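Local coordinates for cupin 2, conserved barrel domain protein (Shewanella frigidimarina, PDB 2PFW) that is of unknown function but folds as a small two-subunit cupin and probably belongs with the KdgF-like members of that superfamily, at residues G63-N68 / G98-T103; S58-G63 / K74-G79. All coordinates share one frame; numbering follows the deposited sequence.

The contacts adjoin, their centres about 5 Å apart, and they share Gly63, just after the corner at Glu62 where the chain passes between the sheets. Along the chain their segments alternate: 58-63, 63-68, 74-79, 98-103. Strands 55-61 and 98-105 are neighbours in one sheet, strands 65-69 and 72-76 in the other. Both contacts therefore join the sheets, contact 1 through side chains and contact 2, from strand 55-61 to the end of strand 72-76, largely through backbone. Val60 packs on both Phe65 and Leu100 and so couples them, as do probable hydrogen bonds from Leu76 N to Phe65 O and Ile99 N to Glu62 O. Both touch the second subunit, so the region lies near the subunit interface.

Contact 1 of 2, residues G63-N68 / G98-T103; sequences GEFHVN and GILIDT. With EDO (1,2-ethanediol), chain C.
The interior of the barrel holds this contact, with Phe65 reaching in from strand 65-68 and Leu100 from strand 98-103. The backbones come close at Gly63 CA and Gly98 CA, 3.9 Å apart, and diverge from there; the strand axes, at 42° to each other, approach no nearer than 10.1 Å, and Phe65 and Leu100 span the widening space. Phe65 has CG anti to its carbonyl carbon (chi1 -80°), and its ring meets the Leu100 branch tip to tip. Leu100 CG stands 3.5 Å above the ring plane, displaced toward the rim, in a CH-pi contact 27° off the normal, and comes within 3.6 Å of Phe65 CZ. At the ring's edge, in plane, Ile99 N is 3.9 Å from Phe65 CE1. In the cupin fold, a beta-barrel of two antiparallel sheets, this pair joins strand 65-69 to strand 98-105 of the other sheet, and Phe41 meets the ring edge-to-face. An alanine in place of this phenylalanine removes the ring on which Leu100 CG and Phe41 pack, and would probably loosen the apolar packing between the sheets. Gly98 leaves room for the ring: a beta carbon there would lie only 2.9 Å from Phe65 CE1. Leu100 CD1 touches C2 of a bound 1,2-ethanediol at 3.4 Å. That molecule, probably from the crystallisation liquor, gives its hydroxyls to OD1 and OD2 of Asp102, whose carboxylate position is less sure.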
loop_
_atom_site.group_PDB
_atom_site.type_symbol
_atom_site.label_atom_id
_atom_site.label_comp_id
_atom_site.label_asym_id
_atom_site.label_seq_id
_atom_site.Cartn_x
_atom_site.Cartn_y
_atom_site.Cartn_z
ATOM N N GLY A 63 -11.893 -4.837 -8.233
ATOM C CA GLY A 63 -12.756 -5.975 -7.964
ATOM C C GLY A 63 -13.677 -5.683 -6.794
ATOM O O GLY A 63 -13.554 -4.642 -6.149
ATOM N N GLU A 64 -14.608 -6.584 -6.502
ATOM C CA GLU A 64 -15.531 -6.376 -5.391
ATOM C C GLU A 64 -15.119 -7.291 -4.234
ATOM O O GLU A 64 -15.011 -8.503 -4.408
ATOM C CB GLU A 64 -16.976 -6.623 -5.797
ATOM C CG GLU A 64 -17.540 -5.730 -6.884
ATOM C CD GLU A 64 -17.571 -4.259 -6.533
ATOM O OE1 GLU A 64 -18.198 -3.886 -5.519
ATOM O OE2 GLU A 64 -16.954 -3.472 -7.285
ATOM N N PHE A 65 -14.865 -6.688 -3.078
ATOM C CA PHE A 65 -14.358 -7.444 -1.935
ATOM C C PHE A 65 -15.381 -7.415 -0.798
ATOM O O PHE A 65 -15.749 -6.339 -0.332
ATOM C CB PHE A 65 -13.009 -6.902 -1.458
ATOM C CG PHE A 65 -11.870 -7.404 -2.335
ATOM C CD1 PHE A 65 -11.547 -6.743 -3.510
ATOM C CD2 PHE A 65 -11.145 -8.525 -1.976
ATOM C CE1 PHE A 65 -10.519 -7.211 -4.304
ATOM C CE2 PHE A 65 -10.114 -8.996 -2.764
ATOM C CZ PHE A 65 -9.799 -8.330 -3.935
ATOM N N HIS A 66 -15.823 -8.600 -0.396
ATOM C CA HIS A 66 -16.597 -8.786 0.823
ATOM C C HIS A 66 -15.613 -8.923 1.988
ATOM O O HIS A 66 -14.971 -9.966 2.107
ATOM C CB HIS A 66 -17.495 -10.018 0.753
ATOM C CG HIS A 66 -18.658 -9.900 -0.180
ATOM N ND1 HIS A 66 -18.496 -9.756 -1.539
ATOM C CD2 HIS A 66 -19.997 -9.913 0.030
ATOM C CE1 HIS A 66 -19.678 -9.680 -2.125
ATOM N NE2 HIS A 66 -20.608 -9.772 -1.190
ATOM N N VAL A 67 -15.485 -7.893 2.814
ATOM C CA VAL A 67 -14.453 -7.961 3.852
ATOM C C VAL A 67 -15.071 -7.991 5.248
ATOM O O VAL A 67 -15.936 -7.184 5.590
ATOM C CB VAL A 67 -13.453 -6.796 3.750
ATOM C CG1 VAL A 67 -12.433 -6.891 4.876
ATOM C CG2 VAL A 67 -12.761 -6.815 2.395
ATOM N N ASN A 68 -14.610 -8.946 6.058
ATOM C CA ASN A 68 -14.990 -8.986 7.467
ATOM C C ASN A 68 -13.830 -8.510 8.343
ATOM O O ASN A 68 -12.770 -9.137 8.295
ATOM C CB ASN A 68 -15.414 -10.396 7.886
ATOM C CG ASN A 68 -16.092 -10.382 9.248
ATOM O OD1 ASN A 68 -15.828 -9.517 10.085
ATOM N ND2 ASN A 68 -16.984 -11.344 9.476
ATOM N N GLY A 98 -10.240 -9.866 -8.639
ATOM C CA GLY A 98 -9.815 -8.532 -8.236
ATOM C C GLY A 98 -8.362 -8.469 -7.807
ATOM O O GLY A 98 -7.617 -9.438 -7.940
ATOM N N ILE A 99 -7.960 -7.315 -7.289
ATOM C CA ILE A 99 -6.581 -7.082 -6.858
ATOM C C ILE A 99 -6.534 -6.241 -5.584
ATOM O O ILE A 99 -7.227 -5.232 -5.459
ATOM C CB ILE A 99 -5.763 -6.408 -7.968
ATOM C CG1 ILE A 99 -5.646 -7.258 -9.233
ATOM C CG2 ILE A 99 -4.381 -6.020 -7.477
ATOM C CD1 ILE A 99 -5.302 -6.465 -10.475
ATOM N N LEU A 100 -5.712 -6.689 -4.637
ATOM C CA LEU A 100 -5.504 -6.013 -3.368
ATOM C C LEU A 100 -4.035 -5.601 -3.199
ATOM O O LEU A 100 -3.145 -6.316 -3.644
ATOM C CB LEU A 100 -5.843 -6.896 -2.174
ATOM C CG LEU A 100 -7.287 -7.029 -1.720
ATOM C CD1 LEU A 100 -7.346 -7.899 -0.465
ATOM C CD2 LEU A 100 -7.926 -5.678 -1.469
ATOM N N ILE A 101 -3.795 -4.481 -2.535
ATOM C CA ILE A 101 -2.476 -4.206 -1.964
ATOM C C ILE A 101 -2.527 -4.416 -0.454
ATOM O O ILE A 101 -3.196 -3.664 0.246
ATOM C CB ILE A 101 -1.998 -2.781 -2.311
ATOM C CG1 ILE A 101 -2.158 -2.397 -3.779
ATOM C CG2 ILE A 101 -0.571 -2.597 -1.806
ATOM C CD1 ILE A 101 -0.958 -2.336 -4.683
ATOM N N ASP A 102 -1.854 -5.450 0.023
ATOM C CA ASP A 102 -1.775 -5.729 1.455
ATOM C C ASP A 102 -0.442 -5.201 1.995
ATOM O O ASP A 102 0.592 -5.622 1.479
ATOM C CB ASP A 102 -1.886 -7.217 1.750
ATOM C CG ASP A 102 -3.266 -7.824 1.630
ATOM O OD1 ASP A 102 -4.283 -7.110 1.703
ATOM O OD2 ASP A 102 -3.353 -9.060 1.460
ATOM N N THR A 103 -0.504 -4.329 2.988
ATOM C CA THR A 103 0.691 -3.872 3.688
ATOM C C THR A 103 0.624 -4.199 5.176
ATOM O O THR A 103 -0.438 -4.069 5.785
ATOM C CB THR A 103 0.886 -2.357 3.511
ATOM O OG1 THR A 103 0.112 -1.634 4.465
ATOM C CG2 THR A 103 0.371 -1.943 2.132
HETATM C C1 EDO C . -5.651 -9.886 2.825
HETATM O O1 EDO C . -6.343 -8.663 3.088
HETATM C C2 EDO C . -6.049 -10.398 1.447
HETATM O O2 EDO C . -4.986 -11.188 0.904
#

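Contact 2 of 2, residues S58-G63 / K74-G79; sequences SYVVEG and KVLTAG
A corner of the cupin barrel forms where strand 55-61 leaves one sheet through a classic beta bulge, Val61 and Glu62 both facing Ile99, and meets the loop that follows strand 72-76. The touching parts, 59 to 63 and 76 to 79, run 114° apart and do not lie alongside as paired strands; the one hydrogen bond, Gly79 N to Val60 O, leads into the pairing of strand 55-61 with strand 81-84. It is 2.9 Å long between Gly79 N and Val60 O and nearly straight (173° at the hydrogen), with the donor in the carbonyl plane. Ala78 CA adds a weak CA-H...O contact to the same Val60 O at 3.5 Å. A second, also weak, contact of this kind runs from Thr77 CA to Gly63 O at 3.4 Å. Gly63 has phi 112°, where a beta carbon would be jammed against the carbonyl oxygen of Glu62. Val60 points toward the loop: its CB rests 3.4 Å from Thr77 O, while CG2, anti to the carbonyl carbon, crosses Leu76 obliquely and meets its CB at 3.9 Å. Ala78 CB packs on Val61 O, and Ala78 N is buried without a polar partner. Thr77 is anchored from outside the contact, its OG1 hydrogen-bonded to Glu64 OE2 and its N to Asp80 OD2. Gly79 also has a backbone at which a beta carbon would jam, here against the carbonyl oxygen of Ala78. Tyr59, with CG anti to its backbone N, lays CE1, CZ and OH obliquely against Gly79 CA. The polar partner of its hydroxyl is Lys38 NZ of the second subunit, and Tyr59 OH lies 3.1 Å from Gly79 CA.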
loop_
_atom_site.group_PDB
_atom_site.type_symbol
_atom_site.label_atom_id
_atom_site.label_comp_id
_atom_site.label_asym_id
_atom_site.label_seq_id
_atom_site.Cartn_x
_atom_site.Cartn_y
_atom_site.Cartn_z
ATOM N N SER A 58 -5.003 -2.361 3.950
ATOM C CA SER A 58 -5.268 -2.976 2.652
ATOM C C SER A 58 -6.005 -1.980 1.755
ATOM O O SER A 58 -6.864 -1.228 2.211
ATOM C CB SER A 58 -6.071 -4.262 2.811
ATOM O OG SER A 58 -5.274 -5.418 2.897
ATOM N N TYR A 59 -5.635 -1.990 0.478
ATOM C CA TYR A 59 -6.222 -1.113 -0.525
ATOM C C TYR A 59 -6.817 -1.943 -1.662
ATOM O O TYR A 59 -6.176 -2.885 -2.125
ATOM C CB TYR A 59 -5.189 -0.133 -1.092
ATOM C CG TYR A 59 -5.784 0.792 -2.138
ATOM C CD1 TYR A 59 -6.565 1.871 -1.782
ATOM C CD2 TYR A 59 -5.549 0.566 -3.494
ATOM C CE1 TYR A 59 -7.109 2.719 -2.735
ATOM C CE2 TYR A 59 -6.090 1.406 -4.449
ATOM C CZ TYR A 59 -6.863 2.472 -4.066
ATOM O OH TYR A 59 -7.400 3.302 -5.028
ATOM N N VAL A 60 -8.028 -1.599 -2.102
ATOM C CA VAL A 60 -8.599 -2.350 -3.222
ATOM C C VAL A 60 -8.164 -1.715 -4.545
ATOM O O VAL A 60 -8.566 -0.596 -4.846
ATOM C CB VAL A 60 -10.131 -2.445 -3.168
ATOM C CG1 VAL A 60 -10.624 -3.420 -4.234
ATOM C CG2 VAL A 60 -10.623 -2.888 -1.800
ATOM N N VAL A 61 -7.342 -2.441 -5.293
ATOM C CA VAL A 61 -6.919 -1.980 -6.614
ATOM C C VAL A 61 -8.071 -2.176 -7.596
ATOM O O VAL A 61 -8.501 -1.216 -8.239
ATOM C CB VAL A 61 -5.667 -2.705 -7.117
ATOM C CG1 VAL A 61 -5.433 -2.406 -8.587
ATOM C CG2 VAL A 61 -4.457 -2.304 -6.283
ATOM N N GLU A 62 -8.591 -3.399 -7.704
ATOM C CA GLU A 62 -9.846 -3.569 -8.440
ATOM C C GLU A 62 -10.581 -4.842 -8.030
ATOM O O GLU A 62 -9.976 -5.801 -7.563
ATOM C CB GLU A 62 -9.569 -3.579 -9.943
ATOM C CG GLU A 62 -8.896 -4.847 -10.421
ATOM C CD GLU A 62 -9.337 -5.246 -11.818
ATOM O OE1 GLU A 62 -10.534 -5.083 -12.139
ATOM O OE2 GLU A 62 -8.480 -5.724 -12.587
ATOM N N GLY A 63 -11.893 -4.837 -8.233
ATOM C CA GLY A 63 -12.756 -5.975 -7.964
ATOM C C GLY A 63 -13.677 -5.683 -6.794
ATOM O O GLY A 63 -13.554 -4.642 -6.149
ATOM N N LYS A 74 -18.412 -5.361 5.162
ATOM C CA LYS A 74 -18.731 -4.365 4.134
ATOM C C LYS A 74 -18.324 -4.914 2.770
ATOM O O LYS A 74 -17.399 -5.719 2.667
ATOM C CB LYS A 74 -18.076 -3.017 4.413
ATOM C CG LYS A 74 -18.053 -2.514 5.835
ATOM C CD LYS A 74 -18.827 -1.250 6.105
ATOM C CE LYS A 74 -19.293 -1.135 7.543
ATOM N NZ LYS A 74 -20.451 -0.218 7.710
ATOM N N VAL A 75 -19.025 -4.490 1.719
ATOM C CA VAL A 75 -18.572 -4.775 0.360
ATOM C C VAL A 75 -17.675 -3.626 -0.105
ATOM O O VAL A 75 -18.109 -2.478 -0.036
ATOM C CB VAL A 75 -19.747 -4.947 -0.610
ATOM C CG1 VAL A 75 -19.233 -5.272 -2.003
ATOM C CG2 VAL A 75 -20.688 -6.025 -0.094
ATOM N N LEU A 76 -16.475 -3.951 -0.552
ATOM C CA LEU A 76 -15.504 -2.935 -0.943
ATOM C C LEU A 76 -15.201 -3.038 -2.439
ATOM O O LEU A 76 -15.105 -4.136 -2.985
ATOM C CB LEU A 76 -14.199 -3.063 -0.159
ATOM C CG LEU A 76 -14.252 -2.929 1.363
ATOM C CD1 LEU A 76 -12.855 -2.686 1.919
ATOM C CD2 LEU A 76 -15.199 -1.827 1.797
ATOM N N THR A 77 -15.031 -1.883 -3.072
ATOM C CA THR A 77 -14.633 -1.830 -4.479
ATOM C C THR A 77 -13.374 -0.987 -4.651
ATOM O O THR A 77 -12.811 -0.481 -3.674
ATOM C CB THR A 77 -15.804 -1.297 -5.332
ATOM O OG1 THR A 77 -15.492 -1.421 -6.723
ATOM C CG2 THR A 77 -16.053 0.170 -5.049
ATOM N N ALA A 78 -12.923 -0.849 -5.888
ATOM C CA ALA A 78 -11.714 -0.112 -6.225
ATOM C C ALA A 78 -11.672 1.251 -5.546
ATOM O O ALA A 78 -12.639 2.015 -5.566
ATOM C CB ALA A 78 -11.599 0.035 -7.737
ATOM N N GLY A 79 -10.539 1.550 -4.910
ATOM C CA GLY A 79 -10.324 2.815 -4.229
ATOM C C GLY A 79 -10.660 2.757 -2.752
ATOM O O GLY A 79 -10.453 3.719 -2.009
#